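Local coordinates for GrpB family protein (PDB 2NRK) that is of unknown function but belongs to the conserved GrpB (UPF0157) family and packs as a two-fold symmetric pair of chains in the crystal, at the interface of chains A and B. Numbering follows the deposited sequence. Chains: chain A/B, Hypothetical protein GrpB.

The interface of chains A and B. Residues chain A 111-112, 115, 168, 172; chain B 108, 110-111, 115, 172.
A:Thr111 and B:Thr111, each the first residue of helix 111-126, meet on the two-fold axis of a helix-to-helix interface. Their side chains slide past each other, and the two hydroxyls hydrogen-bond, OG1 to OG1, at 2.7 Å, in a direction that is not seen. Each hydroxyl sits in the crowded position between backbone N and carbonyl carbon (chi1 64°), which turns OG1 to its twin and leaves CG2 for apolar packing. B:Thr111 OG1 donates to the side-chain amide oxygen OE1 of A:Gln112 at a short 2.5 Å, approaching 30° from the carbonyl plane. While it does so it would have to accept from A:Thr111 OG1, so the hydrogens cannot lie alike in both symmetric halves. The glutamine gets there because its flexible chain bends at chi2. Threonine suits the place because its hydroxyl can give one hydrogen and accept another, while its methyl packs on the leucines.

A:Leu115 and B:Leu115 reach tip to tip, with 3.9 Å between their CD1 methyls, and each CD1 also touches the opposite Thr111 CG2. The other branch, CD2 of A:Leu115, meets the edge of the B:Trp172 indole in the ring plane, 3.7 Å from CH2; A:Trp172 and B:Leu115 repeat this. Leucine's forked end lets one residue serve both neighbours.

From its pyrrole ring, A:Trp172 donates the indole N-H (NE1) to the backbone carbonyl O of B:Phe108 at 2.9 Å, on a lone pair in the carbonyl plane, with 156° at the hydrogen; the oxygen lies slightly out of the indole plane. The indole therefore combines an apolar rim with one directed N-H. Next to it, the side chain of A:Leu168 runs obliquely to that of B:Phe108, CB in plane at the ring edge and CG 3.9 Å from CD2. Together these contacts clasp the helix start and the tryptophan near the C-terminus of each chain against the other, and may support a dimer.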
ATOM      1  N   THR A 111      -4.919  -2.292   3.527  1.00 22.20           N
ATOM      2  CA  THR A 111      -4.059  -1.774   2.445  1.00 23.42           C
ATOM      3  C   THR A 111      -4.675  -1.964   1.068  1.00 24.02           C
ATOM      4  O   THR A 111      -4.453  -1.143   0.178  1.00 22.56           O
ATOM      5  CB  THR A 111      -2.670  -2.382   2.484  1.00 24.25           C
ATOM      6  OG1 THR A 111      -2.742  -3.802   2.237  1.00 24.08           O
ATOM      7  CG2 THR A 111      -2.030  -2.124   3.877  1.00 22.64           C
ATOM      8  N   GLN A 112      -5.433  -3.049   0.865  1.00 24.22           N
ATOM      9  CA  GLN A 112      -6.010  -3.304  -0.465  0.50 24.68           C
ATOM     10  C   GLN A 112      -6.949  -2.177  -0.888  1.00 24.27           C
ATOM     11  O   GLN A 112      -6.865  -1.691  -2.019  1.00 24.12           O
ATOM     12  CB  GLN A 112      -6.759  -4.645  -0.499  0.50 25.10           C
ATOM     13  CG  GLN A 112      -5.917  -5.857  -0.121  0.50 26.71           C
ATOM     14  CD  GLN A 112      -5.136  -6.423  -1.278  0.50 30.71           C
ATOM     15  OE1 GLN A 112      -4.223  -5.789  -1.789  0.50 31.75           O
ATOM     16  NE2 GLN A 112      -5.482  -7.642  -1.688  0.50 33.25           N
ATOM     17  N   LEU A 115      -4.990   1.445  -1.038  1.00 22.42           N
ATOM     18  CA  LEU A 115      -4.225   1.563  -2.310  1.00 22.37           C
ATOM     19  C   LEU A 115      -5.078   1.514  -3.554  1.00 22.27           C
ATOM     20  O   LEU A 115      -4.736   2.163  -4.539  1.00 23.29           O
ATOM     21  CB  LEU A 115      -3.070   0.551  -2.407  1.00 23.32           C
ATOM     22  CG  LEU A 115      -1.925   0.830  -1.434  1.00 23.15           C
ATOM     23  CD1 LEU A 115      -0.770  -0.101  -1.782  1.00 24.53           C
ATOM     24  CD2 LEU A 115      -1.391   2.299  -1.486  1.00 24.73           C
ATOM     25  N   LEU A 168      -2.302   0.056  -9.946  1.00 21.27           N
ATOM     26  CA  LEU A 168      -1.632  -0.582  -8.796  1.00 22.75           C
ATOM     27  C   LEU A 168      -0.250  -1.100  -9.228  1.00 22.72           C
ATOM     28  O   LEU A 168       0.706  -1.013  -8.451  1.00 23.94           O
ATOM     29  CB  LEU A 168      -2.489  -1.701  -8.211  1.00 23.33           C
ATOM     30  CG  LEU A 168      -2.027  -2.253  -6.844  1.00 22.92           C
ATOM     31  CD1 LEU A 168      -1.849  -1.090  -5.805  1.00 23.69           C
ATOM     32  CD2 LEU A 168      -3.009  -3.335  -6.366  1.00 24.77           C
ATOM     33  N   TRP A 172       4.042   0.860  -7.714  1.00 22.58           N
ATOM     34  CA  TRP A 172       5.301   0.323  -7.146  1.00 23.35           C
ATOM     35  C   TRP A 172       6.543   0.736  -7.924  1.00 23.33           C
ATOM     36  O   TRP A 172       7.659   0.565  -7.446  1.00 23.22           O
ATOM     37  CB  TRP A 172       5.252  -1.222  -7.110  1.00 22.39           C
ATOM     38  CG  TRP A 172       4.101  -1.722  -6.375  1.00 22.14           C
ATOM     39  CD1 TRP A 172       3.091  -2.506  -6.863  1.00 22.12           C
ATOM     40  CD2 TRP A 172       3.772  -1.455  -4.998  1.00 21.73           C
ATOM     41  NE1 TRP A 172       2.187  -2.767  -5.886  1.00 21.49           N
ATOM     42  CE2 TRP A 172       2.559  -2.125  -4.724  1.00 22.38           C
ATOM     43  CE3 TRP A 172       4.388  -0.710  -3.969  1.00 21.48           C
ATOM     44  CZ2 TRP A 172       1.929  -2.074  -3.472  1.00 22.79           C
ATOM     45  CZ3 TRP A 172       3.756  -0.661  -2.703  1.00 20.81           C
ATOM     46  CH2 TRP A 172       2.550  -1.342  -2.460  1.00 22.47           C
TER
ATOM     47  N   PHE B 108       2.062  -7.718  -7.652  1.00 22.47           N
ATOM     48  CA  PHE B 108       1.752  -6.316  -7.381  1.00 21.67           C
ATOM     49  C   PHE B 108       0.479  -6.063  -6.513  1.00 22.14           C
ATOM     50  O   PHE B 108       0.324  -4.985  -5.922  1.00 22.97           O
ATOM     51  CB  PHE B 108       1.532  -5.569  -8.709  1.00 21.93           C
ATOM     52  CG  PHE B 108       0.237  -5.918  -9.360  1.00 22.02           C
ATOM     53  CD1 PHE B 108       0.132  -7.087 -10.113  1.00 21.73           C
ATOM     54  CD2 PHE B 108      -0.889  -5.107  -9.192  1.00 22.18           C
ATOM     55  CE1 PHE B 108      -1.065  -7.445 -10.711  1.00 20.92           C
ATOM     56  CE2 PHE B 108      -2.108  -5.454  -9.777  1.00 19.54           C
ATOM     57  CZ  PHE B 108      -2.204  -6.623 -10.539  1.00 20.43           C
ATOM     58  N   ASN B 110      -0.530  -7.945  -3.952  1.00 24.23           N
ATOM     59  CA  ASN B 110      -0.379  -8.362  -2.566  1.00 24.41           C
ATOM     60  C   ASN B 110       0.051  -7.183  -1.718  1.00 24.07           C
ATOM     61  O   ASN B 110       1.177  -7.121  -1.208  1.00 24.35           O
ATOM     62  CB  ASN B 110       0.618  -9.511  -2.480  1.00 25.13           C
ATOM     63  CG  ASN B 110       0.501 -10.268  -1.156  1.00 28.42           C
ATOM     64  OD1 ASN B 110       0.095  -9.699  -0.114  1.00 28.27           O
ATOM     65  ND2 ASN B 110       0.889 -11.536  -1.180  1.00 28.86           N
ATOM     66  N   THR B 111      -0.850  -6.215  -1.593  1.00 22.20           N
ATOM     67  CA  THR B 111      -0.501  -4.950  -0.916  1.00 23.42           C
ATOM     68  C   THR B 111      -0.149  -5.151   0.550  1.00 24.02           C
ATOM     69  O   THR B 111       0.681  -4.418   1.086  1.00 22.56           O
ATOM     70  CB  THR B 111      -1.598  -3.913  -1.053  1.00 24.25           C
ATOM     71  OG1 THR B 111      -2.794  -4.362  -0.382  1.00 24.08           O
ATOM     72  CG2 THR B 111      -1.902  -3.674  -2.559  1.00 22.64           C
ATOM     73  N   LEU B 115       3.462  -3.698   1.550  1.00 22.42           N
ATOM     74  CA  LEU B 115       3.528  -2.592   2.544  1.00 22.37           C
ATOM     75  C   LEU B 115       4.072  -2.998   3.891  1.00 22.27           C
ATOM     76  O   LEU B 115       4.720  -2.186   4.544  1.00 23.29           O
ATOM     77  CB  LEU B 115       2.187  -1.853   2.703  1.00 23.32           C
ATOM     78  CG  LEU B 115       1.791  -1.028   1.478  1.00 23.15           C
ATOM     79  CD1 LEU B 115       0.574  -0.187   1.847  1.00 24.53           C
ATOM     80  CD2 LEU B 115       2.911  -0.058   0.976  1.00 24.73           C
ATOM     81  N   TRP B 172       0.762   6.224   6.104  1.00 22.58           N
ATOM     82  CA  TRP B 172      -0.328   7.010   5.479  1.00 23.35           C
ATOM     83  C   TRP B 172      -0.285   8.492   5.827  1.00 23.33           C
ATOM     84  O   TRP B 172      -0.973   9.294   5.205  1.00 23.22           O
ATOM     85  CB  TRP B 172      -1.702   6.456   5.921  1.00 22.39           C
ATOM     86  CG  TRP B 172      -1.851   5.040   5.621  1.00 22.14           C
ATOM     87  CD1 TRP B 172      -2.059   4.028   6.517  1.00 22.12           C
ATOM     88  CD2 TRP B 172      -1.763   4.418   4.325  1.00 21.73           C
ATOM     89  NE1 TRP B 172      -2.139   2.838   5.869  1.00 21.49           N
ATOM     90  CE2 TRP B 172      -1.945   3.031   4.518  1.00 22.38           C
ATOM     91  CE3 TRP B 172      -1.546   4.902   3.016  1.00 21.48           C
ATOM     92  CZ2 TRP B 172      -1.908   2.104   3.465  1.00 22.79           C
ATOM     93  CZ3 TRP B 172      -1.513   3.970   1.951  1.00 20.81           C
ATOM     94  CH2 TRP B 172      -1.701   2.594   2.175  1.00 22.47           C
TER